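Local coordinates for extracellular solute-binding protein, family 5 (Chelativorans sp., PDB 6WM6), which binds EDTA and various other aminopolycarboxylates in the periplasm, probably delivering them to an ABC transporter for uptake, at residues V113-R118 and D132-F137; E119-S124 and T168-T173. One frame throughout, in Å; residues are numbered along the deposited sequence.

Both contacts lie at one edge of the chain, about 7 Å apart between centres, and both reach the antiparallel sheet in which strands 111-117 and 171-176 are neighbours. Interaction 1 is buried and apolar: the segment 113-118, strand through Ile117, meets the helix segment 132-137 through Tyr115, Ile117 and Phe134. Interaction 2 is only partly buried and polar, with Lys170 reaching from just before strand 171-176 to backbone carbonyls of the loop 119-124. The segments alternate along the chain, and the sheet ties the two contacts together, since Ile117 N lies 2.8 Å from Lys170 O, a probable hydrogen bond. Ring packing thus serves the sheet-helix interface, and an ammonium group the turn beyond the strand.

Interaction 1: V113-R118 and D132-F137; sequences VVYRIR and DDFIYF
Phe134 projects from helix 131-141 between Tyr115 and Ile117 of strand 111-117, a helix-on-sheet packing in which one aromatic ring spans two strand residues on the same face of an antiparallel sheet. The three side chains are buried, and all point toward the opposing segment. Phe134 carries the largest share of the interface. Its CE2 sits over the centre of the Tyr115 ring, 3.7 Å from Tyr115 CG and 3.9 Å from Tyr115 CD1. The two planes are inclined at 47° with centroids 5.0 Å apart, an oblique pairing. The opposite face of the tyrosine ring is covered by Val113 CG1, offset toward the rim, so the ring is held between Val113, two residues back on the same strand, and the helix. Phe134 also meets the ring of Phe187 and touches Leu190, which extend the apolar cluster beyond the strand. On the other flank of Phe134, Ile117 turns CG1 anti to its carbonyl carbon (chi1 -57°), and with chi2 extended at 168° the chain reaches out to the helix. The Ile117 and Phe134 side chains run antiparallel alongside each other, and Ile117 CD1 comes to 3.7 Å from Phe134 CE1.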
ATOM      1  N   VAL A 113      -9.836  21.065  12.883  1.00 18.35           N
ATOM      2  CA  VAL A 113      -8.392  20.873  12.888  1.00 18.18           C
ATOM      3  C   VAL A 113      -7.746  22.171  12.429  1.00 18.81           C
ATOM      4  O   VAL A 113      -8.171  22.758  11.425  1.00 19.36           O
ATOM      5  CB  VAL A 113      -7.960  19.708  11.983  1.00 19.23           C
ATOM      6  CG1 VAL A 113      -6.425  19.643  11.882  1.00 19.44           C
ATOM      7  CG2 VAL A 113      -8.524  18.395  12.480  1.00 20.92           C
ATOM      8  N   VAL A 114      -6.726  22.623  13.158  1.00 17.87           N
ATOM      9  CA  VAL A 114      -5.967  23.825  12.811  1.00 17.99           C
ATOM     10  C   VAL A 114      -4.539  23.424  12.495  1.00 18.12           C
ATOM     11  O   VAL A 114      -3.885  22.732  13.298  1.00 18.54           O
ATOM     12  CB  VAL A 114      -5.997  24.877  13.938  1.00 18.38           C
ATOM     13  CG1 VAL A 114      -5.096  26.058  13.585  1.00 21.27           C
ATOM     14  CG2 VAL A 114      -7.415  25.343  14.160  1.00 20.01           C
ATOM     15  N   TYR A 115      -4.061  23.847  11.329  1.00 18.53           N
ATOM     16  CA  TYR A 115      -2.683  23.662  10.899  1.00 18.12           C
ATOM     17  C   TYR A 115      -1.989  25.016  10.969  1.00 19.12           C
ATOM     18  O   TYR A 115      -2.508  26.013  10.453  1.00 18.26           O
ATOM     19  CB  TYR A 115      -2.594  23.141   9.461  1.00 18.93           C
ATOM     20  CG  TYR A 115      -3.298  21.832   9.183  1.00 17.52           C
ATOM     21  CD1 TYR A 115      -4.632  21.813   8.815  1.00 18.96           C
ATOM     22  CD2 TYR A 115      -2.634  20.607   9.285  1.00 17.65           C
ATOM     23  CE1 TYR A 115      -5.287  20.623   8.549  1.00 18.61           C
ATOM     24  CE2 TYR A 115      -3.282  19.416   9.039  1.00 17.33           C
ATOM     25  CZ  TYR A 115      -4.606  19.424   8.672  1.00 17.96           C
ATOM     26  OH  TYR A 115      -5.286  18.244   8.429  1.00 19.10           O
ATOM     27  N   ARG A 116      -0.822  25.070  11.583  1.00 17.27           N
ATOM     28  CA  ARG A 116       0.024  26.261  11.569  0.53 18.15           C
ATOM     29  C   ARG A 116       1.266  25.900  10.764  1.00 17.57           C
ATOM     30  O   ARG A 116       2.069  25.055  11.190  1.00 18.53           O
ATOM     31  CB  ARG A 116       0.340  26.735  12.982  0.53 21.00           C
ATOM     32  CG  ARG A 116      -0.922  27.265  13.675  0.53 25.39           C
ATOM     33  CD  ARG A 116      -0.723  27.715  15.122  0.53 32.07           C
ATOM     34  NE  ARG A 116      -2.018  28.008  15.744  0.53 32.91           N
ATOM     35  CZ  ARG A 116      -2.654  29.175  15.662  0.53 38.55           C
ATOM     36  NH1 ARG A 116      -2.116  30.190  14.999  0.53 45.74           N
ATOM     37  NH2 ARG A 116      -3.829  29.331  16.253  0.53 36.07           N
ATOM     38  N   ILE A 117       1.379  26.489   9.571  1.00 17.68           N
ATOM     39  CA  ILE A 117       2.476  26.239   8.649  1.00 17.61           C
ATOM     40  C   ILE A 117       3.665  27.080   9.069  1.00 18.27           C
ATOM     41  O   ILE A 117       3.520  28.264   9.415  1.00 18.86           O
ATOM     42  CB  ILE A 117       2.024  26.606   7.224  1.00 17.78           C
ATOM     43  CG1 ILE A 117       0.781  25.814   6.831  1.00 18.18           C
ATOM     44  CG2 ILE A 117       3.170  26.391   6.233  1.00 17.76           C
ATOM     45  CD1 ILE A 117       0.141  26.353   5.547  1.00 19.65           C
ATOM     46  N   ARG A 118       4.873  26.493   9.021  1.00 17.98           N
ATOM     47  CA  ARG A 118       6.065  27.281   9.332  1.00 17.95           C
ATOM     48  C   ARG A 118       6.199  28.463   8.386  1.00 18.96           C
ATOM     49  O   ARG A 118       5.987  28.343   7.178  1.00 19.07           O
ATOM     50  CB  ARG A 118       7.323  26.418   9.236  1.00 19.73           C
ATOM     51  CG  ARG A 118       7.473  25.459  10.406  1.00 20.78           C
ATOM     52  CD  ARG A 118       8.824  24.762  10.392  1.00 26.60           C
ATOM     53  NE  ARG A 118       9.951  25.691  10.447  1.00 27.56           N
ATOM     54  CZ  ARG A 118      10.922  25.769   9.528  1.00 34.84           C
ATOM     55  NH1 ARG A 118      10.938  24.966   8.462  1.00 25.21           N
ATOM     56  NH2 ARG A 118      11.899  26.654   9.688  1.00 37.67           N
ATOM     57  N   ASP A 132      -3.499  28.400   0.555  1.00 19.85           N
ATOM     58  CA  ASP A 132      -3.892  28.234  -0.842  1.00 20.22           C
ATOM     59  C   ASP A 132      -3.623  26.802  -1.300  1.00 19.94           C
ATOM     60  O   ASP A 132      -4.385  26.209  -2.074  1.00 20.50           O
ATOM     61  CB  ASP A 132      -3.098  29.161  -1.761  1.00 20.20           C
ATOM     62  CG  ASP A 132      -3.507  30.607  -1.671  1.00 24.56           C
ATOM     63  OD1 ASP A 132      -4.545  30.940  -1.060  1.00 26.72           O
ATOM     64  OD2 ASP A 132      -2.768  31.436  -2.264  1.00 28.62           O
ATOM     65  N   ASP A 133      -2.517  26.230  -0.835  1.00 19.10           N
ATOM     66  CA  ASP A 133      -2.150  24.884  -1.234  1.00 18.48           C
ATOM     67  C   ASP A 133      -3.036  23.838  -0.560  1.00 19.63           C
ATOM     68  O   ASP A 133      -3.421  22.849  -1.197  1.00 19.17           O
ATOM     69  CB  ASP A 133      -0.665  24.663  -0.929  1.00 18.88           C
ATOM     70  CG  ASP A 133       0.211  25.698  -1.622  1.00 19.73           C
ATOM     71  OD1 ASP A 133       0.035  25.879  -2.849  1.00 19.63           O
ATOM     72  OD2 ASP A 133       1.029  26.358  -0.943  1.00 19.48           O
ATOM     73  N   PHE A 134      -3.377  24.035   0.719  1.00 18.05           N
ATOM     74  CA  PHE A 134      -4.331  23.141   1.369  1.00 20.12           C
ATOM     75  C   PHE A 134      -5.682  23.210   0.661  1.00 18.69           C
ATOM     76  O   PHE A 134      -6.300  22.178   0.401  1.00 18.08           O
ATOM     77  CB  PHE A 134      -4.492  23.506   2.857  1.00 19.17           C
ATOM     78  CG  PHE A 134      -3.386  22.994   3.749  1.00 18.07           C
ATOM     79  CD1 PHE A 134      -2.110  23.528   3.681  1.00 18.73           C
ATOM     80  CD2 PHE A 134      -3.642  21.998   4.675  1.00 17.93           C
ATOM     81  CE1 PHE A 134      -1.098  23.051   4.514  1.00 19.89           C
ATOM     82  CE2 PHE A 134      -2.638  21.515   5.512  1.00 18.98           C
ATOM     83  CZ  PHE A 134      -1.371  22.052   5.423  1.00 19.03           C
ATOM     84  N   ILE A 135      -6.155  24.419   0.347  1.00 18.02           N
ATOM     85  CA  ILE A 135      -7.472  24.585  -0.259  1.00 18.67           C
ATOM     86  C   ILE A 135      -7.518  23.958  -1.644  1.00 17.85           C
ATOM     87  O   ILE A 135      -8.490  23.264  -1.986  1.00 20.33           O
ATOM     88  CB  ILE A 135      -7.859  26.080  -0.262  1.00 19.75           C
ATOM     89  CG1 ILE A 135      -8.159  26.506   1.174  1.00 21.92           C
ATOM     90  CG2 ILE A 135      -9.063  26.325  -1.148  1.00 21.97           C
ATOM     91  CD1 ILE A 135      -8.224  28.005   1.376  1.00 22.65           C
ATOM     92  N   TYR A 136      -6.478  24.169  -2.460  1.00 19.05           N
ATOM     93  CA  TYR A 136      -6.453  23.539  -3.778  1.00 19.37           C
ATOM     94  C   TYR A 136      -6.551  22.024  -3.652  1.00 19.86           C
ATOM     95  O   TYR A 136      -7.376  21.381  -4.315  1.00 19.94           O
ATOM     96  CB  TYR A 136      -5.195  23.940  -4.554  1.00 21.37           C
ATOM     97  CG  TYR A 136      -5.050  23.232  -5.879  1.00 21.41           C
ATOM     98  CD1 TYR A 136      -5.650  23.743  -7.021  1.00 22.20           C
ATOM     99  CD2 TYR A 136      -4.335  22.056  -5.995  1.00 20.65           C
ATOM    100  CE1 TYR A 136      -5.522  23.093  -8.254  1.00 22.09           C
ATOM    101  CE2 TYR A 136      -4.210  21.395  -7.204  1.00 20.72           C
ATOM    102  CZ  TYR A 136      -4.805  21.917  -8.328  1.00 22.19           C
ATOM    103  OH  TYR A 136      -4.671  21.240  -9.518  1.00 22.50           O
ATOM    104  N   PHE A 137      -5.725  21.425  -2.800  1.00 19.25           N
ATOM    105  CA  PHE A 137      -5.747  19.972  -2.716  1.00 17.30           C
ATOM    106  C   PHE A 137      -7.097  19.459  -2.242  1.00 17.86           C
ATOM    107  O   PHE A 137      -7.650  18.504  -2.809  1.00 18.87           O
ATOM    108  CB  PHE A 137      -4.638  19.467  -1.805  1.00 17.72           C
ATOM    109  CG  PHE A 137      -4.483  17.972  -1.831  1.00 17.35           C
ATOM    110  CD1 PHE A 137      -4.216  17.322  -3.024  1.00 18.32           C
ATOM    111  CD2 PHE A 137      -4.647  17.214  -0.690  1.00 17.79           C
ATOM    112  CE1 PHE A 137      -4.076  15.958  -3.082  1.00 19.80           C
ATOM    113  CE2 PHE A 137      -4.501  15.829  -0.729  1.00 18.36           C
ATOM    114  CZ  PHE A 137      -4.215  15.201  -1.927  1.00 20.40           C
TER

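Interaction 2: E119-S124 and T168-T173; sequences EDAVWS and TGKVVT
Lys170 sets CG anti to its carbonyl carbon (chi1 -64°) and bends at chi2 (-72°), after which the extended outer chain carries its ammonium group across to the carbonyls of Glu119 and Ala121. An ST turn fixes the base of this lysine: Thr168 OG1 accepts from Lys170 N at 3.1 Å, N-H...O angle 158°, just before strand 171-176 of the antiparallel sheet begins. Between them Gly169 has a positive phi, a backbone region readily taken by glycine. At the far end, the strongest partner of Lys170 NZ is the carbonyl oxygen of Ile129, and it also donates to Arg118 O; its hydrogen bond to Glu119 O, 3.3 Å away, is weak, and Ala121 O lies 2.9 Å from Lys170 NZ. Backbone oxygens from both ends of the connection between strand 111-117 and helix 131-141 thus converge on one ammonium. This cluster of carbonyl dipoles would be expected to favour the charged form of the lysine. The aliphatic part contributes packing as well, Lys170 CE passing 3.9 Å from Glu119 CA. Beside the ammonium, the methyl carbon CB of buried Ala121 points toward the lysine segment and lies 4.2 Å from Lys170 NZ.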
ATOM      1  N   GLU A 119       6.610  29.603   8.940  1.00 20.21           N
ATOM      2  CA  GLU A 119       6.799  30.791   8.118  0.56 21.00           C
ATOM      3  C   GLU A 119       7.785  30.527   6.990  1.00 23.68           C
ATOM      4  O   GLU A 119       7.563  30.969   5.857  1.00 26.51           O
ATOM      5  CB  GLU A 119       7.236  31.962   9.001  0.56 25.27           C
ATOM      6  CG  GLU A 119       6.099  32.486   9.871  0.56 29.63           C
ATOM      7  CD  GLU A 119       6.488  33.694  10.696  0.56 44.12           C
ATOM      8  OE1 GLU A 119       5.721  34.054  11.616  0.56 45.58           O
ATOM      9  OE2 GLU A 119       7.555  34.282  10.425  0.56 45.69           O
ATOM     10  N   ASP A 120       8.851  29.773   7.265  1.00 20.99           N
ATOM     11  CA  ASP A 120       9.903  29.535   6.279  1.00 22.35           C
ATOM     12  C   ASP A 120       9.581  28.445   5.266  1.00 19.24           C
ATOM     13  O   ASP A 120      10.377  28.227   4.344  1.00 21.36           O
ATOM     14  CB  ASP A 120      11.214  29.206   6.976  1.00 25.60           C
ATOM     15  CG  ASP A 120      11.786  30.372   7.752  1.00 54.07           C
ATOM     16  OD1 ASP A 120      11.372  31.522   7.490  1.00 58.82           O
ATOM     17  OD2 ASP A 120      12.656  30.139   8.620  1.00 66.46           O
ATOM     18  N   ALA A 121       8.441  27.774   5.360  1.00 18.49           N
ATOM     19  CA  ALA A 121       8.078  26.786   4.349  1.00 17.29           C
ATOM     20  C   ALA A 121       7.696  27.500   3.046  1.00 18.52           C
ATOM     21  O   ALA A 121       6.746  28.298   3.004  1.00 18.83           O
ATOM     22  CB  ALA A 121       6.931  25.914   4.830  1.00 18.13           C
ATOM     23  N   VAL A 122       8.454  27.209   1.994  1.00 18.15           N
ATOM     24  CA  VAL A 122       8.309  27.842   0.694  1.00 16.96           C
ATOM     25  C   VAL A 122       8.436  26.801  -0.408  1.00 17.62           C
ATOM     26  O   VAL A 122       9.084  25.759  -0.242  1.00 17.70           O
ATOM     27  CB  VAL A 122       9.362  28.959   0.470  1.00 19.60           C
ATOM     28  CG1 VAL A 122       9.229  30.066   1.515  1.00 22.46           C
ATOM     29  CG2 VAL A 122      10.783  28.374   0.452  1.00 19.83           C
ATOM     30  N   TRP A 123       7.821  27.104  -1.554  1.00 17.43           N
ATOM     31  CA  TRP A 123       8.070  26.358  -2.786  1.00 17.97           C
ATOM     32  C   TRP A 123       9.422  26.768  -3.354  1.00 18.68           C
ATOM     33  O   TRP A 123      10.027  27.763  -2.941  1.00 18.23           O
ATOM     34  CB  TRP A 123       6.936  26.609  -3.781  1.00 17.49           C
ATOM     35  CG  TRP A 123       5.606  26.124  -3.315  1.00 18.79           C
ATOM     36  CD1 TRP A 123       4.573  26.882  -2.819  1.00 18.66           C
ATOM     37  CD2 TRP A 123       5.152  24.765  -3.278  1.00 17.45           C
ATOM     38  NE1 TRP A 123       3.508  26.081  -2.493  1.00 17.34           N
ATOM     39  CE2 TRP A 123       3.834  24.778  -2.762  1.00 16.96           C
ATOM     40  CE3 TRP A 123       5.730  23.549  -3.641  1.00 18.61           C
ATOM     41  CZ2 TRP A 123       3.096  23.612  -2.578  1.00 18.27           C
ATOM     42  CZ3 TRP A 123       4.995  22.387  -3.473  1.00 18.10           C
ATOM     43  CH2 TRP A 123       3.705  22.424  -2.934  1.00 18.14           C
ATOM     44  N   SER A 124       9.890  26.014  -4.354  1.00 18.40           N
ATOM     45  CA  SER A 124      11.235  26.199  -4.892  1.00 18.65           C
ATOM     46  C   SER A 124      11.415  27.512  -5.622  1.00 21.79           C
ATOM     47  O   SER A 124      12.559  27.880  -5.907  1.00 22.35           O
ATOM     48  CB  SER A 124      11.584  25.026  -5.807  1.00 21.10           C
ATOM     49  OG  SER A 124      10.565  24.826  -6.759  1.00 21.47           O
ATOM     50  N   THR A 168      -2.366  35.845   7.004  1.00 23.28           N
ATOM     51  CA  THR A 168      -0.971  35.542   6.693  1.00 23.41           C
ATOM     52  C   THR A 168      -0.836  34.361   5.750  1.00 24.54           C
ATOM     53  O   THR A 168       0.238  34.168   5.175  1.00 23.72           O
ATOM     54  CB  THR A 168      -0.152  35.249   7.958  1.00 24.34           C
ATOM     55  OG1 THR A 168      -0.500  33.952   8.466  1.00 25.27           O
ATOM     56  CG2 THR A 168      -0.376  36.312   9.022  1.00 26.61           C
ATOM     57  N   GLY A 169      -1.890  33.550   5.610  1.00 22.07           N
ATOM     58  CA  GLY A 169      -1.821  32.328   4.846  1.00 21.04           C
ATOM     59  C   GLY A 169      -1.228  31.154   5.591  1.00 20.33           C
ATOM     60  O   GLY A 169      -1.186  30.049   5.032  1.00 22.03           O
ATOM     61  N   LYS A 170      -0.775  31.348   6.827  1.00 18.42           N
ATOM     62  CA  LYS A 170      -0.060  30.284   7.533  1.00 20.20           C
ATOM     63  C   LYS A 170      -0.893  29.556   8.573  1.00 18.43           C
ATOM     64  O   LYS A 170      -0.404  28.570   9.129  1.00 21.66           O
ATOM     65  CB  LYS A 170       1.225  30.825   8.160  1.00 19.62           C
ATOM     66  CG  LYS A 170       2.254  31.330   7.123  1.00 19.68           C
ATOM     67  CD  LYS A 170       2.911  30.172   6.365  1.00 20.16           C
ATOM     68  CE  LYS A 170       3.983  30.644   5.369  1.00 19.24           C
ATOM     69  NZ  LYS A 170       4.773  29.497   4.838  1.00 20.31           N
ATOM     70  N   VAL A 171      -2.134  29.963   8.821  1.00 18.62           N
ATOM     71  CA  VAL A 171      -3.023  29.280   9.753  1.00 20.18           C
ATOM     72  C   VAL A 171      -4.239  28.798   8.974  1.00 20.06           C
ATOM     73  O   VAL A 171      -4.999  29.612   8.427  1.00 21.36           O
ATOM     74  CB  VAL A 171      -3.440  30.173  10.925  1.00 21.07           C
ATOM     75  CG1 VAL A 171      -4.272  29.375  11.924  1.00 24.94           C
ATOM     76  CG2 VAL A 171      -2.228  30.763  11.618  1.00 22.76           C
ATOM     77  N   VAL A 172      -4.429  27.484   8.918  1.00 18.81           N
ATOM     78  CA  VAL A 172      -5.458  26.838   8.107  1.00 19.67           C
ATOM     79  C   VAL A 172      -6.403  26.111   9.048  1.00 19.10           C
ATOM     80  O   VAL A 172      -5.963  25.298   9.864  1.00 19.48           O
ATOM     81  CB  VAL A 172      -4.831  25.848   7.107  1.00 21.56           C
ATOM     82  CG1 VAL A 172      -5.908  25.179   6.269  1.00 24.02           C
ATOM     83  CG2 VAL A 172      -3.818  26.547   6.239  1.00 23.34           C
ATOM     84  N   THR A 173      -7.698  26.388   8.929  1.00 19.46           N
ATOM     85  CA  THR A 173      -8.719  25.794   9.788  1.00 19.20           C
ATOM     86  C   THR A 173      -9.667  24.941   8.956  1.00 19.44           C
ATOM     87  O   THR A 173     -10.340  25.456   8.051  1.00 19.71           O
ATOM     88  CB  THR A 173      -9.490  26.885  10.535  1.00 22.02           C
ATOM     89  OG1 THR A 173      -8.583  27.667  11.329  1.00 24.52           O
ATOM     90  CG2 THR A 173     -10.547  26.290  11.460  1.00 22.11           C
TER